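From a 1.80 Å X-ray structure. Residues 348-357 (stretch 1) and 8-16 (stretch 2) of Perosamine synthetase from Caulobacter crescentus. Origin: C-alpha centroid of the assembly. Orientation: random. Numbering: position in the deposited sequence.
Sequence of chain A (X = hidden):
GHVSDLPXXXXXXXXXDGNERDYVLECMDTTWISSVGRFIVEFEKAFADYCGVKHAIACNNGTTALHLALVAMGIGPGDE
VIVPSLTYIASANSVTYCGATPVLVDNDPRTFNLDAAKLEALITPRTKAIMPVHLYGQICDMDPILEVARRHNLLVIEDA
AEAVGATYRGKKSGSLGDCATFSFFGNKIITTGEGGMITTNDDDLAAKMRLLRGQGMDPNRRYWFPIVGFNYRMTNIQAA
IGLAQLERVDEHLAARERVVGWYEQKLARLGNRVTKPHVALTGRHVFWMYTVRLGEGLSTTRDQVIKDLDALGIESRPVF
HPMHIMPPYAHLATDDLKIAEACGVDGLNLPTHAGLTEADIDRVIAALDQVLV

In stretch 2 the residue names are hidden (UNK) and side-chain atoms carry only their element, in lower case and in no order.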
ATOM      1  N   LEU A 348     -20.675   6.199  21.281  1.00 12.09           N
ATOM      2  CA  LEU A 348     -20.110   4.884  21.599  1.00 19.67           C
ATOM      3  C   LEU A 348     -20.454   3.846  20.551  1.00 13.54           C
ATOM      4  O   LEU A 348     -21.615   3.560  20.346  1.00 10.02           O
ATOM      5  CB  LEU A 348     -20.666   4.372  22.930  1.00 18.68           C
ATOM      6  CG  LEU A 348     -20.196   2.958  23.373  1.00  8.70           C
ATOM      7  CD1 LEU A 348     -18.660   2.984  23.653  1.00 18.90           C
ATOM      8  CD2 LEU A 348     -20.991   2.484  24.638  1.00  7.82           C
ATOM      9  N   ASN A 349     -19.463   3.213  19.927  1.00 11.42           N
ATOM     10  CA  ASN A 349     -19.751   2.148  18.937  1.00 10.86           C
ATOM     11  C   ASN A 349     -19.885   0.854  19.693  1.00 30.40           C
ATOM     12  O   ASN A 349     -18.931   0.504  20.386  1.00 10.49           O
ATOM     13  CB  ASN A 349     -18.546   1.958  18.007  1.00  2.93           C
ATOM     14  CG  ASN A 349     -18.274   3.165  17.176  1.00  8.24           C
ATOM     15  OD1 ASN A 349     -17.127   3.623  17.038  1.00 24.12           O
ATOM     16  ND2 ASN A 349     -19.350   3.725  16.637  1.00  8.50           N
ATOM     17  N   LEU A 350     -20.985   0.120  19.493  1.00 10.15           N
ATOM     18  CA  LEU A 350     -21.197  -1.138  20.224  1.00  8.23           C
ATOM     19  C   LEU A 350     -20.886  -2.339  19.304  1.00 24.45           C
ATOM     20  O   LEU A 350     -20.951  -2.207  18.091  1.00 15.64           O
ATOM     21  CB  LEU A 350     -22.694  -1.231  20.579  1.00 12.38           C
ATOM     22  CG  LEU A 350     -23.229  -0.261  21.642  1.00 16.37           C
ATOM     23  CD1 LEU A 350     -24.746  -0.442  21.900  1.00  6.96           C
ATOM     24  CD2 LEU A 350     -22.333  -0.505  22.845  1.00 27.32           C
ATOM     25  N   PRO A 351     -20.588  -3.528  19.846  1.00 19.54           N
ATOM     26  CA  PRO A 351     -20.330  -4.691  18.976  1.00 19.27           C
ATOM     27  C   PRO A 351     -21.434  -4.896  17.915  1.00 15.41           C
ATOM     28  O   PRO A 351     -22.655  -4.951  18.197  1.00  9.18           O
ATOM     29  CB  PRO A 351     -20.318  -5.884  19.931  1.00 18.04           C
ATOM     30  CG  PRO A 351     -19.900  -5.287  21.249  1.00 14.54           C
ATOM     31  CD  PRO A 351     -20.507  -3.852  21.278  1.00  5.19           C
ATOM     32  N   THR A 352     -20.951  -5.073  16.689  1.00 13.61           N
ATOM     33  CA  THR A 352     -21.808  -5.254  15.522  1.00 24.07           C
ATOM     34  C   THR A 352     -20.988  -6.000  14.508  1.00 18.77           C
ATOM     35  O   THR A 352     -20.035  -5.460  13.944  1.00 17.56           O
ATOM     36  CB  THR A 352     -22.162  -3.864  14.898  1.00 15.08           C
ATOM     37  OG1 THR A 352     -22.157  -2.847  15.924  1.00 13.71           O
ATOM     38  CG2 THR A 352     -23.533  -3.912  14.286  1.00 14.42           C
ATOM     39  N   HIS A 353     -21.334  -7.256  14.323  1.00  5.90           N
ATOM     40  CA  HIS A 353     -20.632  -8.104  13.349  1.00  6.16           C
ATOM     41  C   HIS A 353     -21.441  -9.371  13.136  1.00 25.74           C
ATOM     42  O   HIS A 353     -22.266  -9.722  13.984  1.00 14.52           O
ATOM     43  CB  HIS A 353     -19.102  -8.355  13.640  1.00 11.67           C
ATOM     44  CG  HIS A 353     -18.811  -9.194  14.850  1.00 16.51           C
ATOM     45  ND1 HIS A 353     -18.989 -10.561  14.881  1.00 14.48           N
ATOM     46  CD2 HIS A 353     -18.399  -8.838  16.091  1.00 15.18           C
ATOM     47  CE1 HIS A 353     -18.711 -11.010  16.090  1.00 13.38           C
ATOM     48  NE2 HIS A 353     -18.325  -9.988  16.836  1.00 20.71           N
ATOM     49  N   ALA A 354     -21.188 -10.052  12.029  1.00 16.09           N
ATOM     50  CA  ALA A 354     -21.942 -11.235  11.648  1.00 18.57           C
ATOM     51  C   ALA A 354     -21.849 -12.425  12.539  1.00 17.88           C
ATOM     52  O   ALA A 354     -22.712 -13.292  12.416  1.00 22.88           O
ATOM     53  CB  ALA A 354     -21.683 -11.661  10.155  1.00 11.88           C
ATOM     54  N   GLY A 355     -20.833 -12.509  13.396  1.00 27.33           N
ATOM     55  CA  GLY A 355     -20.707 -13.659  14.294  1.00 15.77           C
ATOM     56  C   GLY A 355     -21.469 -13.515  15.634  1.00 22.93           C
ATOM     57  O   GLY A 355     -21.478 -14.440  16.440  1.00 23.10           O
ATOM     58  N   LEU A 356     -22.123 -12.380  15.876  1.00 17.11           N
ATOM     59  CA  LEU A 356     -22.834 -12.171  17.163  1.00 17.67           C
ATOM     60  C   LEU A 356     -24.184 -12.856  17.278  1.00  5.48           C
ATOM     61  O   LEU A 356     -24.992 -12.785  16.346  1.00 11.14           O
ATOM     62  CB  LEU A 356     -23.041 -10.684  17.452  1.00 11.50           C
ATOM     63  CG  LEU A 356     -21.723  -9.922  17.373  1.00 11.85           C
ATOM     64  CD1 LEU A 356     -22.260  -8.531  17.377  1.00  5.76           C
ATOM     65  CD2 LEU A 356     -20.949 -10.256  18.703  1.00  8.07           C
ATOM     66  N   THR A 357     -24.394 -13.509  18.431  1.00 21.83           N
ATOM     67  CA  THR A 357     -25.647 -14.197  18.778  1.00 30.03           C
ATOM     68  C   THR A 357     -26.569 -13.308  19.602  1.00 19.23           C
ATOM     69  O   THR A 357     -26.114 -12.352  20.214  1.00 21.54           O
ATOM     70  CB  THR A 357     -25.417 -15.525  19.585  1.00 18.10           C
ATOM     71  OG1 THR A 357     -24.864 -15.261  20.879  1.00 14.60           O
ATOM     72  CG2 THR A 357     -24.486 -16.436  18.814  1.00 12.05           C
ATOM     73  N   UNK A   8     -14.847 -13.386  25.241  1.00 13.19           N
ATOM     74  CA  UNK A   8     -14.942 -11.965  24.997  1.00 15.18           C
ATOM     75  C   UNK A   8     -15.784 -11.742  23.759  1.00 66.79           C
ATOM     76  O   UNK A   8     -15.809 -12.492  22.784  1.00 20.76           O
ATOM     77  n   UNK A   8     -12.369  -6.320  25.118  1.00 28.12           N
ATOM     78  c   UNK A   8     -11.713  -9.924  25.324  1.00 99.89           C
ATOM     79  c   UNK A   8     -12.983 -10.566  25.807  1.00 79.27           C
ATOM     80  c   UNK A   8     -12.277  -7.546  25.642  1.00 65.15           C
ATOM     81  n   UNK A   8     -12.532  -7.762  26.937  1.00 29.10           N
ATOM     82  n   UNK A   8     -11.908  -8.555  24.859  1.00 71.61           N
ATOM     83  c   UNK A   8     -13.544 -11.421  24.687  1.00 19.76           C
ATOM     84  N   UNK A   9     -16.459 -10.623  23.800  1.00 14.11           N
ATOM     85  CA  UNK A   9     -17.255 -10.243  22.658  1.00 14.31           C
ATOM     86  C   UNK A   9     -16.404  -9.117  22.008  1.00 25.86           C
ATOM     87  O   UNK A   9     -16.033  -8.125  22.661  1.00 15.18           O
ATOM     88  c   UNK A   9     -20.666 -10.776  24.432  1.00 21.94           C
ATOM     89  c   UNK A   9     -19.566 -11.021  23.376  1.00 12.02           C
ATOM     90  c   UNK A   9     -19.267  -8.733  22.300  1.00 19.06           C
ATOM     91  c   UNK A   9     -18.648  -9.795  23.206  1.00 17.16           C
ATOM     92  N   UNK A  10     -16.056  -9.289  20.730  1.00 23.10           N
ATOM     93  CA  UNK A  10     -15.280  -8.270  20.008  1.00 19.78           C
ATOM     94  C   UNK A  10     -16.191  -7.352  19.200  1.00  9.18           C
ATOM     95  O   UNK A  10     -17.260  -7.776  18.773  1.00 11.54           O
ATOM     96  o   UNK A  10     -14.302 -10.286  19.037  1.00 35.96           O
ATOM     97  c   UNK A  10     -14.212  -8.885  19.106  1.00 18.24           C
ATOM     98  N   UNK A  11     -15.830  -6.077  19.044  1.00 20.05           N
ATOM     99  CA  UNK A  11     -16.697  -5.149  18.278  1.00 27.81           C
ATOM    100  C   UNK A  11     -16.956  -5.587  16.831  1.00 28.51           C
ATOM    101  O   UNK A  11     -18.033  -5.328  16.289  1.00 24.47           O
ATOM    102  c   UNK A  11     -14.799  -3.470  17.838  1.00 24.26           C
ATOM    103  c   UNK A  11     -16.231  -3.649  18.252  1.00 17.17           C
ATOM    104  c   UNK A  11     -16.611  -2.895  19.511  1.00 19.88           C
ATOM    105  N   UNK A  12     -15.975  -6.267  16.231  1.00 21.17           N
ATOM    106  CA  UNK A  12     -16.041  -6.740  14.864  1.00 12.72           C
ATOM    107  C   UNK A  12     -15.222  -8.004  14.806  1.00 18.57           C
ATOM    108  O   UNK A  12     -14.661  -8.424  15.809  1.00 61.68           O
ATOM    109  c   UNK A  12     -15.482  -5.729  13.952  1.00 16.64           C
ATOM    110  N   UNK A  13     -15.160  -8.596  13.629  1.00 20.02           N
ATOM    111  CA  UNK A  13     -14.449  -9.863  13.430  1.00 17.84           C
ATOM    112  C   UNK A  13     -14.812 -10.405  12.039  1.00 23.50           C
ATOM    113  O   UNK A  13     -15.988 -10.454  11.645  1.00 51.67           O
ATOM    114  c   UNK A  13     -14.839 -10.870  14.503  1.00 15.47           C
ATOM    115  N   UNK A  14     -13.791 -10.772  11.280  1.00 24.97           N
ATOM    116  CA  UNK A  14     -14.008 -11.284   9.940  1.00 26.34           C
ATOM    117  C   UNK A  14     -14.784 -12.601   9.953  1.00 29.23           C
ATOM    118  O   UNK A  14     -14.464 -13.560  10.675  1.00 36.86           O
ATOM    119  c   UNK A  14     -12.570 -11.524   9.416  1.00 22.57           C
ATOM    120  c   UNK A  14     -11.668 -10.787  10.341  1.00 99.89           C
ATOM    121  c   UNK A  14     -12.377 -10.878  11.664  1.00 23.13           C
ATOM    122  N   UNK A  15     -15.808 -12.653   9.116  1.00 27.04           N
ATOM    123  CA  UNK A  15     -16.529 -13.895   8.959  1.00 20.28           C
ATOM    124  C   UNK A  15     -16.103 -14.463   7.609  1.00 26.02           C
ATOM    125  O   UNK A  15     -16.551 -14.039   6.548  1.00 20.57           O
ATOM    126  n   UNK A  15     -20.949 -15.659   9.745  1.00 80.10           N
ATOM    127  n   UNK A  15     -21.938 -17.641  10.360  1.00 95.28           N
ATOM    128  c   UNK A  15     -19.997 -14.591   9.950  1.00 16.94           C
ATOM    129  c   UNK A  15     -18.027 -13.656   8.983  1.00 13.98           C
ATOM    130  c   UNK A  15     -21.060 -16.674  10.589  1.00 39.24           C
ATOM    131  c   UNK A  15     -18.759 -14.939   9.221  1.00 16.20           C
ATOM    132  n   UNK A  15     -20.301 -16.691  11.681  1.00 32.80           N
ATOM    133  N   UNK A  16     -15.175 -15.401   7.628  1.00 10.78           N
ATOM    134  CA  UNK A  16     -14.745 -15.995   6.372  1.00 22.33           C
ATOM    135  C   UNK A  16     -15.496 -17.325   6.252  1.00 15.25           C
ATOM    136  O   UNK A  16     -14.936 -18.393   6.420  1.00 16.78           O
ATOM    137  c   UNK A  16     -10.890 -15.318   6.918  1.00 26.98           C
ATOM    138  c   UNK A  16     -12.380 -14.982   6.937  1.00 11.53           C
ATOM    139  c   UNK A  16     -12.630 -13.746   6.089  1.00  9.51           C
ATOM    140  c   UNK A  16     -13.232 -16.175   6.442  1.00 22.42           C
TER
HETATM  141  O   HOH W   1     -17.455 -11.247  19.213  1.00 16.61           O
HETATM  142  O   HOH W   2     -18.789  -9.429  10.188  1.00 16.70           O
HETATM  143  O   HOH W   3     -17.957 -12.199  12.301  1.00 25.91           O

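Position 8 carries three carbons, a nitrogen, and then a carbon bearing two more nitrogens, and none of these atoms reaches stretch 1. The guanidinium makes this Arg8. An exposed site suits so polar a group, and its terminal nitrogens are hydrogen-bonded elsewhere in the structure.

Position 9 has four carbons, forked at the first, with one arm two carbons long; the short arm lies against the Pro351 ring and Leu356. That is isoleucine, Ile9. Its CG2 packs 3.7 Å from Pro351 CG and 4.3 Å from Leu356 CD2, so a buried, wholly apolar side chain meets two others of its kind.

Position 10 shows one carbon and one oxygen, which make no close contact with stretch 1; its backbone carbonyl approaches the His353 ring. This is Ser10, whose small polar side chain fits a partly exposed site. The backbone does the work: Ser10 O lies 3.1 Å from His353 CD2, near the plane of the ring, and Ser10 N donates to water 1 (2.8 Å from N to the water oxygen), which is also hydrogen-bonded to His353 NE2 (2.8 Å).

At position 11 a single carbon carries two more, one of them near Pro351 and the backbone of Asn349, giving valine, Val11. This compact branched side chain is buried, with CG1 4.2 Å from Asn349 O and 4.4 Å from Pro351 CD. Its carbonyl accepts the direct hydrogen bond between the stretches, from Thr352 N to Val11 O (3.0 Å, nearly straight at 173°), and also receives a CA-H...O contact from Pro351 CA (3.6 Å).

Position 12 has a single carbon, turned away from stretch 1, while its backbone nears His353. It is Ala12, with CA 3.4 Å from His353 CD2; a lone methyl suits a place where the backbone makes the approach.

Position 13 again has one carbon, set over the face of the His353 ring: Ala13. Its CB is 4.1 Å from the ring centroid and 6° off the normal, a CH-pi contact for which a methyl suffices. Water 3 donates to Ala13 O (2.7 Å) and is hydrogen-bonded to His353 ND1 (3.2 Å).

At position 14 three carbons close a ring onto the backbone nitrogen, without contact to stretch 1: Pro14. Its CA-to-CB bond points away; lacking an N-H, it has no backbone donor to satisfy.

Position 15 repeats the guanidinium pattern, its chain passing Ala354, and is Arg15. Its length suits an exposed site: CD lies 3.4 Å from Ala354 CB, and the guanidinium has Ala354 O over one face.

Position 16 has four carbons, forked at the second, out of reach of stretch 1: Leu16. It touches a crystal neighbour, and nothing in stretch 1 accounts for its type.

The contact therefore combines one backbone hydrogen bond, apolar packing around Pro351, and a His353 ring with carbonyls at its edge, a methyl over its face and bridging waters.

Stretch 2, residues 8-16: RISVAAPRL
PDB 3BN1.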